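Local coordinates for uncharacterized protein (Eubacterium rectale, PDB 5COZ), which is of unknown function but has a domain resembling the regulatory protein YycH, is probably a lipoprotein, and binds a sodium ion in the crystal, at residues E26-G29 and K30-Q33; C37-N40 and D41-I45; K82-A86 and I87-K91. All coordinates share one frame; numbering follows the deposited sequence.

The three contacts follow one another along the chain: a 3-10 turn in a loop, a hairpin turn and a helix end. Contact 1 shapes the loop between helix 16-22 and strand 34-40. Contact 2 is the far end of a hairpin in which strand 34-40, at the edge of the mixed sheet, pairs with strand 43-50, which in turn runs parallel to strand 295-311; the centres of contacts 1 and 2 are 23 Å apart. Contact 3 ends helix 73-87, which packs on the large antiparallel sheet. Its centre is 41 Å from that of contact 1 and 49 Å from that of contact 2, on the opposite side of the chain's centre from contact 2. Contact 3 touches neither of the others.

Contact 1. Residues E26-G29 and K30-Q33; sequences EQIG and KLPQ
I28 and L31 form the close-packed part of this short turn, where the leucine side chain lies against the isoleucine carbonyl oxygen. The backbone N of L31 donates to I28 O at 3.2 Å. Because CG of L31 sits beside its own N and anti to the carbonyl carbon (chi1 -68°), the branch is carried to the same oxygen, with CG 3.4 Å from I28 O. From there CD1 reaches CG1 of I28 at 3.8 Å, one methyl lying obliquely against a methylene. Both side chains are buried, and both also rest on I51 and Y57, which belong to loops elsewhere in the chain. The carbonyl oxygen of I28 has two donors, L31 N and a water at 2.9 Å; the water also donates to L31 O, linking the first and last residues of the I28-L31 turn.

The side formed by Q27 and K30 is looser and faces solvent. Its firm link is backbone to backbone, from K30 N to Q27 O at 3.0 Å. Between the side chains there is little more than a touch, OE1 of Q27 approaching CD of K30 at 3.9 Å. The lysine then bends at chi3 and chi4, and its amino end leads away from residues 26-29. G29 contributes backbone alone. Two successive bonds from residue i+3 back to residue i, with phi and psi near helical values at I28 and G29, are the signature of a short 3-10 turn, here placed just before strand 34-40.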
loop_
_atom_site.group_PDB
_atom_site.type_symbol
_atom_site.label_atom_id
_atom_site.label_comp_id
_atom_site.label_asym_id
_atom_site.label_seq_id
_atom_site.Cartn_x
_atom_site.Cartn_y
_atom_site.Cartn_z
ATOM N N GLU A 26 -21.234 -15.155 -8.531
ATOM C CA GLU A 26 -20.811 -15.444 -9.907
ATOM C C GLU A 26 -20.252 -14.183 -10.584
ATOM O O GLU A 26 -19.428 -14.302 -11.484
ATOM C CB GLU A 26 -21.956 -16.069 -10.744
ATOM C CG GLU A 26 -23.136 -15.160 -11.030
ATOM C CD GLU A 26 -24.202 -15.738 -11.943
ATOM O OE1 GLU A 26 -24.708 -16.846 -11.649
ATOM O OE2 GLU A 26 -24.557 -15.062 -12.936
ATOM N N GLN A 27 -20.682 -12.978 -10.137
ATOM C CA GLN A 27 -20.189 -11.699 -10.643
ATOM C C GLN A 27 -19.345 -11.051 -9.580
ATOM O O GLN A 27 -19.806 -10.845 -8.448
ATOM C CB GLN A 27 -21.332 -10.775 -11.067
ATOM C CG GLN A 27 -22.093 -11.344 -12.263
ATOM C CD GLN A 27 -23.200 -10.437 -12.726
ATOM O OE1 GLN A 27 -23.198 -9.228 -12.475
ATOM N NE2 GLN A 27 -24.149 -11.000 -13.447
ATOM N N ILE A 28 -18.104 -10.739 -9.930
ATOM C CA ILE A 28 -17.152 -10.183 -8.960
ATOM C C ILE A 28 -17.661 -8.860 -8.338
ATOM O O ILE A 28 -17.457 -8.619 -7.147
ATOM C CB ILE A 28 -15.750 -10.036 -9.601
ATOM C CG1 ILE A 28 -14.671 -9.925 -8.522
ATOM C CG2 ILE A 28 -15.681 -8.856 -10.596
ATOM C CD1 ILE A 28 -13.250 -10.032 -9.095
ATOM N N GLY A 29 -18.365 -8.072 -9.134
ATOM C CA GLY A 29 -18.919 -6.796 -8.702
ATOM C C GLY A 29 -20.041 -6.928 -7.695
ATOM O O GLY A 29 -20.397 -5.936 -7.052
ATOM N N LYS A 30 -20.562 -8.154 -7.484
ATOM C CA LYS A 30 -21.640 -8.386 -6.513
ATOM C C LYS A 30 -21.142 -8.913 -5.154
ATOM O O LYS A 30 -21.937 -9.086 -4.226
ATOM C CB LYS A 30 -22.695 -9.320 -7.101
ATOM C CG LYS A 30 -23.523 -8.589 -8.171
ATOM C CD LYS A 30 -24.596 -9.460 -8.839
ATOM C CE LYS A 30 -25.642 -10.044 -7.909
ATOM N NZ LYS A 30 -26.259 -9.018 -7.019
ATOM N N LEU A 31 -19.818 -9.117 -5.015
ATOM C CA LEU A 31 -19.267 -9.536 -3.725
ATOM C C LEU A 31 -19.491 -8.432 -2.733
ATOM O O LEU A 31 -19.494 -7.255 -3.111
ATOM C CB LEU A 31 -17.747 -9.800 -3.852
ATOM C CG LEU A 31 -17.336 -10.998 -4.695
ATOM C CD1 LEU A 31 -15.843 -10.909 -5.017
ATOM C CD2 LEU A 31 -17.636 -12.335 -3.973
ATOM N N PRO A 32 -19.603 -8.779 -1.442
ATOM C CA PRO A 32 -19.717 -7.733 -0.425
ATOM C C PRO A 32 -18.394 -6.982 -0.283
ATOM O O PRO A 32 -17.361 -7.483 -0.750
ATOM C CB PRO A 32 -20.055 -8.518 0.849
ATOM C CG PRO A 32 -19.503 -9.885 0.624
ATOM C CD PRO A 32 -19.617 -10.136 -0.855
ATOM N N GLN A 33 -18.429 -5.809 0.356
ATOM C CA GLN A 33 -17.208 -5.032 0.577
ATOM C C GLN A 33 -16.672 -5.254 2.004
ATOM O O GLN A 33 -15.520 -4.921 2.294
ATOM C CB GLN A 33 -17.462 -3.551 0.333
ATOM C CG GLN A 33 -17.589 -3.198 -1.147
ATOM C CD GLN A 33 -17.709 -1.711 -1.347
ATOM O OE1 GLN A 33 -18.649 -1.066 -0.871
ATOM N NE2 GLN A 33 -16.749 -1.131 -2.050
HETATM O O HOH W 1 -17.661 -6.467 -5.237
#

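Contact 2. Residues C37-N40 and D41-I45; sequences CVVN and DKLNI
One carbonyl, that of L43, receives the N-H groups of two consecutive residues across the hairpin: V39 N at 2.9 Å and N40 N at 3.2 Å. This is a classic beta bulge, inserted in the antiparallel pair formed by strands 34-40 and 43-50 just where the chain enters a type I turn from N40 to L43. The two donors use the oxygen differently, V39 N approaching almost straight off the end of the C=O bond, N40 N lying in the carbonyl plane on a lone pair.

N40 also organises the turn with its side chain. With CG set between the backbone N and the carbonyl carbon (chi1 61°), the amide bends over the turn and OD1 accepts from K42 N at 2.9 Å in the plane of the amide, an Asx turn. Were N40 replaced by an alanine, K42 N would probably lose its side-chain acceptor and the turn would be less firmly fixed. The main-chain bond from L43 N to N40 O is longer, 3.2 Å. Further from the turn, C37 and I45 form a hydrogen-bonded pair, with I45 N 2.8 Å from C37 O.

V39, the extra residue of the bulge, lays its side chain alongside L43, the two pointing the same way. With C37 and I45 they give the hairpin an apolar face, covered by Y16 and V19 of helix 16-22 and by L280 and V284 of helix 276-288. On its other edge strand 43-50 pairs in parallel with strand 295-311, through backbone bonds of K42 and N44. On the apolar face the CD1 methyl of I45 is met by two neighbours, C37 SG at 3.7 Å and V39 CG2, also at 3.7 Å.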
loop_
_atom_site.group_PDB
_atom_site.type_symbol
_atom_site.label_atom_id
_atom_site.label_comp_id
_atom_site.label_asym_id
_atom_site.label_seq_id
_atom_site.Cartn_x
_atom_site.Cartn_y
_atom_site.Cartn_z
ATOM N N CYS A 37 -17.925 -12.268 11.033
ATOM C CA CYS A 37 -18.462 -13.489 11.635
ATOM C C CYS A 37 -17.441 -14.103 12.573
ATOM O O CYS A 37 -16.236 -13.903 12.416
ATOM C CB CYS A 37 -18.882 -14.502 10.575
ATOM S SG CYS A 37 -17.525 -15.073 9.529
ATOM N N VAL A 38 -17.927 -14.893 13.506
ATOM C CA VAL A 38 -17.091 -15.661 14.399
ATOM C C VAL A 38 -16.928 -17.051 13.798
ATOM O O VAL A 38 -17.911 -17.637 13.350
ATOM C CB VAL A 38 -17.763 -15.719 15.798
ATOM C CG1 VAL A 38 -17.175 -16.833 16.660
ATOM C CG2 VAL A 38 -17.663 -14.370 16.493
ATOM N N VAL A 39 -15.708 -17.577 13.766
ATOM C CA VAL A 39 -15.498 -18.956 13.328
ATOM C C VAL A 39 -15.516 -19.847 14.566
ATOM O O VAL A 39 -16.260 -20.826 14.617
ATOM C CB VAL A 39 -14.219 -19.139 12.495
ATOM C CG1 VAL A 39 -14.015 -20.604 12.139
ATOM C CG2 VAL A 39 -14.273 -18.267 11.245
ATOM N N ASN A 40 -14.705 -19.500 15.582
ATOM C CA ASN A 40 -14.704 -20.212 16.857
ATOM C C ASN A 40 -14.197 -19.225 17.915
ATOM O O ASN A 40 -13.915 -18.064 17.554
ATOM C CB ASN A 40 -13.921 -21.523 16.786
ATOM C CG ASN A 40 -12.464 -21.380 16.442
ATOM O OD1 ASN A 40 -11.752 -20.517 16.963
ATOM N ND2 ASN A 40 -11.964 -22.275 15.611
ATOM N N ASP A 41 -14.060 -19.666 19.177
ATOM C CA ASP A 41 -13.714 -18.695 20.227
ATOM C C ASP A 41 -12.265 -18.165 20.139
ATOM O O ASP A 41 -11.896 -17.315 20.950
ATOM C CB ASP A 41 -14.012 -19.258 21.626
ATOM C CG ASP A 41 -13.285 -20.533 21.990
ATOM O OD1 ASP A 41 -12.324 -20.895 21.278
ATOM O OD2 ASP A 41 -13.676 -21.170 22.986
ATOM N N LYS A 42 -11.473 -18.615 19.156
ATOM C CA LYS A 42 -10.104 -18.106 18.998
ATOM C C LYS A 42 -9.867 -17.582 17.579
ATOM O O LYS A 42 -8.748 -17.187 17.277
ATOM C CB LYS A 42 -9.085 -19.217 19.328
ATOM C CG LYS A 42 -9.123 -19.655 20.800
ATOM C CD LYS A 42 -7.978 -20.599 21.054
ATOM C CE LYS A 42 -7.979 -21.287 22.391
ATOM N NZ LYS A 42 -6.613 -21.716 22.791
ATOM N N LEU A 43 -10.915 -17.522 16.738
ATOM C CA LEU A 43 -10.788 -17.110 15.348
ATOM C C LEU A 43 -12.010 -16.349 14.904
ATOM O O LEU A 43 -13.118 -16.888 14.798
ATOM C CB LEU A 43 -10.552 -18.374 14.487
ATOM C CG LEU A 43 -10.377 -18.210 12.948
ATOM C CD1 LEU A 43 -9.334 -17.228 12.573
ATOM C CD2 LEU A 43 -10.035 -19.557 12.309
ATOM N N ASN A 44 -11.770 -15.077 14.609
ATOM C CA ASN A 44 -12.782 -14.139 14.202
ATOM C C ASN A 44 -12.487 -13.578 12.804
ATOM O O ASN A 44 -11.317 -13.497 12.403
ATOM C CB ASN A 44 -12.771 -13.024 15.233
ATOM C CG ASN A 44 -13.779 -11.960 15.016
ATOM O OD1 ASN A 44 -14.908 -12.214 14.590
ATOM N ND2 ASN A 44 -13.381 -10.749 15.316
ATOM N N ILE A 45 -13.519 -13.165 12.103
ATOM C CA ILE A 45 -13.373 -12.505 10.807
ATOM C C ILE A 45 -14.041 -11.141 10.918
ATOM O O ILE A 45 -15.221 -11.072 11.243
ATOM C CB ILE A 45 -13.995 -13.346 9.664
ATOM C CG1 ILE A 45 -13.299 -14.740 9.572
ATOM C CG2 ILE A 45 -13.897 -12.567 8.331
ATOM C CD1 ILE A 45 -13.955 -15.666 8.606
#

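Contact 3. Residues K82-A86 and I87-K91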
loop_
_atom_site.group_PDB
_atom_site.type_symbol
_atom_site.label_atom_id
_atom_site.label_comp_id
_atom_site.label_asym_id
_atom_site.label_seq_id
_atom_site.Cartn_x
_atom_site.Cartn_y
_atom_site.Cartn_z
ATOM N N LYS A 82 6.841 17.834 -12.143
ATOM C CA LYS A 82 5.498 17.503 -11.646
ATOM C C LYS A 82 5.519 17.445 -10.122
ATOM O O LYS A 82 4.619 17.988 -9.484
ATOM C CB LYS A 82 5.013 16.192 -12.229
ATOM C CG LYS A 82 4.779 16.264 -13.730
ATOM C CD LYS A 82 4.460 14.876 -14.251
ATOM C CE LYS A 82 4.132 14.842 -15.721
ATOM N NZ LYS A 82 5.350 14.964 -16.560
ATOM N N LEU A 83 6.579 16.852 -9.530
ATOM C CA LEU A 83 6.692 16.809 -8.070
ATOM C C LEU A 83 6.890 18.194 -7.478
ATOM O O LEU A 83 6.340 18.480 -6.410
ATOM C CB LEU A 83 7.837 15.899 -7.641
ATOM C CG LEU A 83 7.648 14.423 -7.994
ATOM C CD1 LEU A 83 8.927 13.659 -7.755
ATOM C CD2 LEU A 83 6.491 13.796 -7.191
ATOM N N ALA A 84 7.688 19.065 -8.143
ATOM C CA ALA A 84 7.914 20.429 -7.684
ATOM C C ALA A 84 6.605 21.232 -7.709
ATOM O O ALA A 84 6.380 22.012 -6.787
ATOM C CB ALA A 84 8.977 21.113 -8.560
ATOM N N LYS A 85 5.738 21.007 -8.726
ATOM C CA LYS A 85 4.429 21.690 -8.792
ATOM C C LYS A 85 3.575 21.274 -7.578
ATOM O O LYS A 85 3.008 22.116 -6.873
ATOM C CB LYS A 85 3.710 21.354 -10.110
ATOM C CG LYS A 85 2.376 22.093 -10.294
ATOM C CD LYS A 85 1.494 21.401 -11.320
ATOM C CE LYS A 85 0.113 22.013 -11.443
ATOM N NZ LYS A 85 -0.761 21.672 -10.290
ATOM N N ALA A 86 3.551 19.960 -7.300
ATOM C CA ALA A 86 2.764 19.413 -6.191
ATOM C C ALA A 86 3.135 20.024 -4.828
ATOM O O ALA A 86 2.231 20.427 -4.089
ATOM C CB ALA A 86 2.944 17.903 -6.148
ATOM N N ILE A 87 4.436 20.115 -4.476
ATOM C CA ILE A 87 4.838 20.626 -3.161
ATOM C C ILE A 87 5.134 22.140 -3.179
ATOM O O ILE A 87 5.586 22.671 -2.166
ATOM C CB ILE A 87 6.030 19.836 -2.543
ATOM C CG1 ILE A 87 7.336 19.981 -3.385
ATOM C CG2 ILE A 87 5.643 18.366 -2.303
ATOM C CD1 ILE A 87 8.611 19.642 -2.615
ATOM N N ASN A 88 4.914 22.804 -4.325
ATOM C CA ASN A 88 5.145 24.255 -4.520
ATOM C C ASN A 88 6.614 24.602 -4.238
ATOM O O ASN A 88 6.925 25.583 -3.550
ATOM C CB ASN A 88 4.174 25.109 -3.657
ATOM C CG ASN A 88 4.016 26.519 -4.174
ATOM O OD1 ASN A 88 3.963 26.766 -5.387
ATOM N ND2 ASN A 88 3.949 27.475 -3.264
ATOM N N LEU A 89 7.530 23.760 -4.762
ATOM C CA LEU A 89 8.960 23.976 -4.563
ATOM C C LEU A 89 9.424 25.211 -5.342
ATOM O O LEU A 89 9.004 25.401 -6.482
ATOM C CB LEU A 89 9.728 22.726 -5.033
ATOM C CG LEU A 89 11.239 22.758 -4.881
ATOM C CD1 LEU A 89 11.653 22.257 -3.515
ATOM C CD2 LEU A 89 11.903 21.871 -5.936
ATOM N N ASN A 90 10.247 26.059 -4.725
ATOM C CA ASN A 90 10.770 27.218 -5.432
ATOM C C ASN A 90 11.996 26.728 -6.235
ATOM O O ASN A 90 13.077 26.594 -5.672
ATOM C CB ASN A 90 11.101 28.333 -4.451
ATOM C CG ASN A 90 11.528 29.614 -5.122
ATOM O OD1 ASN A 90 11.739 29.674 -6.337
ATOM N ND2 ASN A 90 11.659 30.668 -4.340
ATOM N N LYS A 91 11.790 26.394 -7.519
ATOM C CA LYS A 91 12.821 25.805 -8.401
ATOM C C LYS A 91 14.006 26.752 -8.635
ATOM O O LYS A 91 15.144 26.277 -8.768
ATOM C CB LYS A 91 12.216 25.338 -9.733
ATOM C CG LYS A 91 11.290 24.121 -9.584
ATOM C CD LYS A 91 10.632 23.610 -10.883
ATOM C CE LYS A 91 9.625 24.574 -11.476
ATOM N NZ LYS A 91 8.582 24.994 -10.514
HETATM O O HOH W 2 7.148 24.555 -8.225
HETATM O O HOH W 3 2.837 24.790 -7.260
#
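Where A84 and K85 meet N88 and L89, helix 73-87 ends in a Schellman motif, N88 taking a positive phi (59°). L89 N donates to A84 O at 2.9 Å. N88 N donates to K85 O at 3.3 Å. One residue before N88, I87 N still makes a regular helical bond to L83 O, and CG1 of I87 lies 3.5 Å from that same oxygen.

Reversal of the chain brings L89 back over A84, whose CB methyl is 4.0 Å from the leucine CB and is also approached by CD2. K91 lays its aliphatic part on the same methyl, CD to A84 CB being 3.8 Å. Bends at chi3 and chi4 then carry its NZ to a water, 2.7 Å away, that donates to L89 O and weakly to A84 O. Another water bridges K85 O and N88 OD1.

The buried side of this helix end rests on the antiparallel sheet: L83, A84 and L89 pack on I118 of strand 116-120, L83 and I87 on A127 of strand 125-128, and L83 and A86 on L256 of strand 252-258, while K85 salt-bridges E178 at the end of helix 165-178.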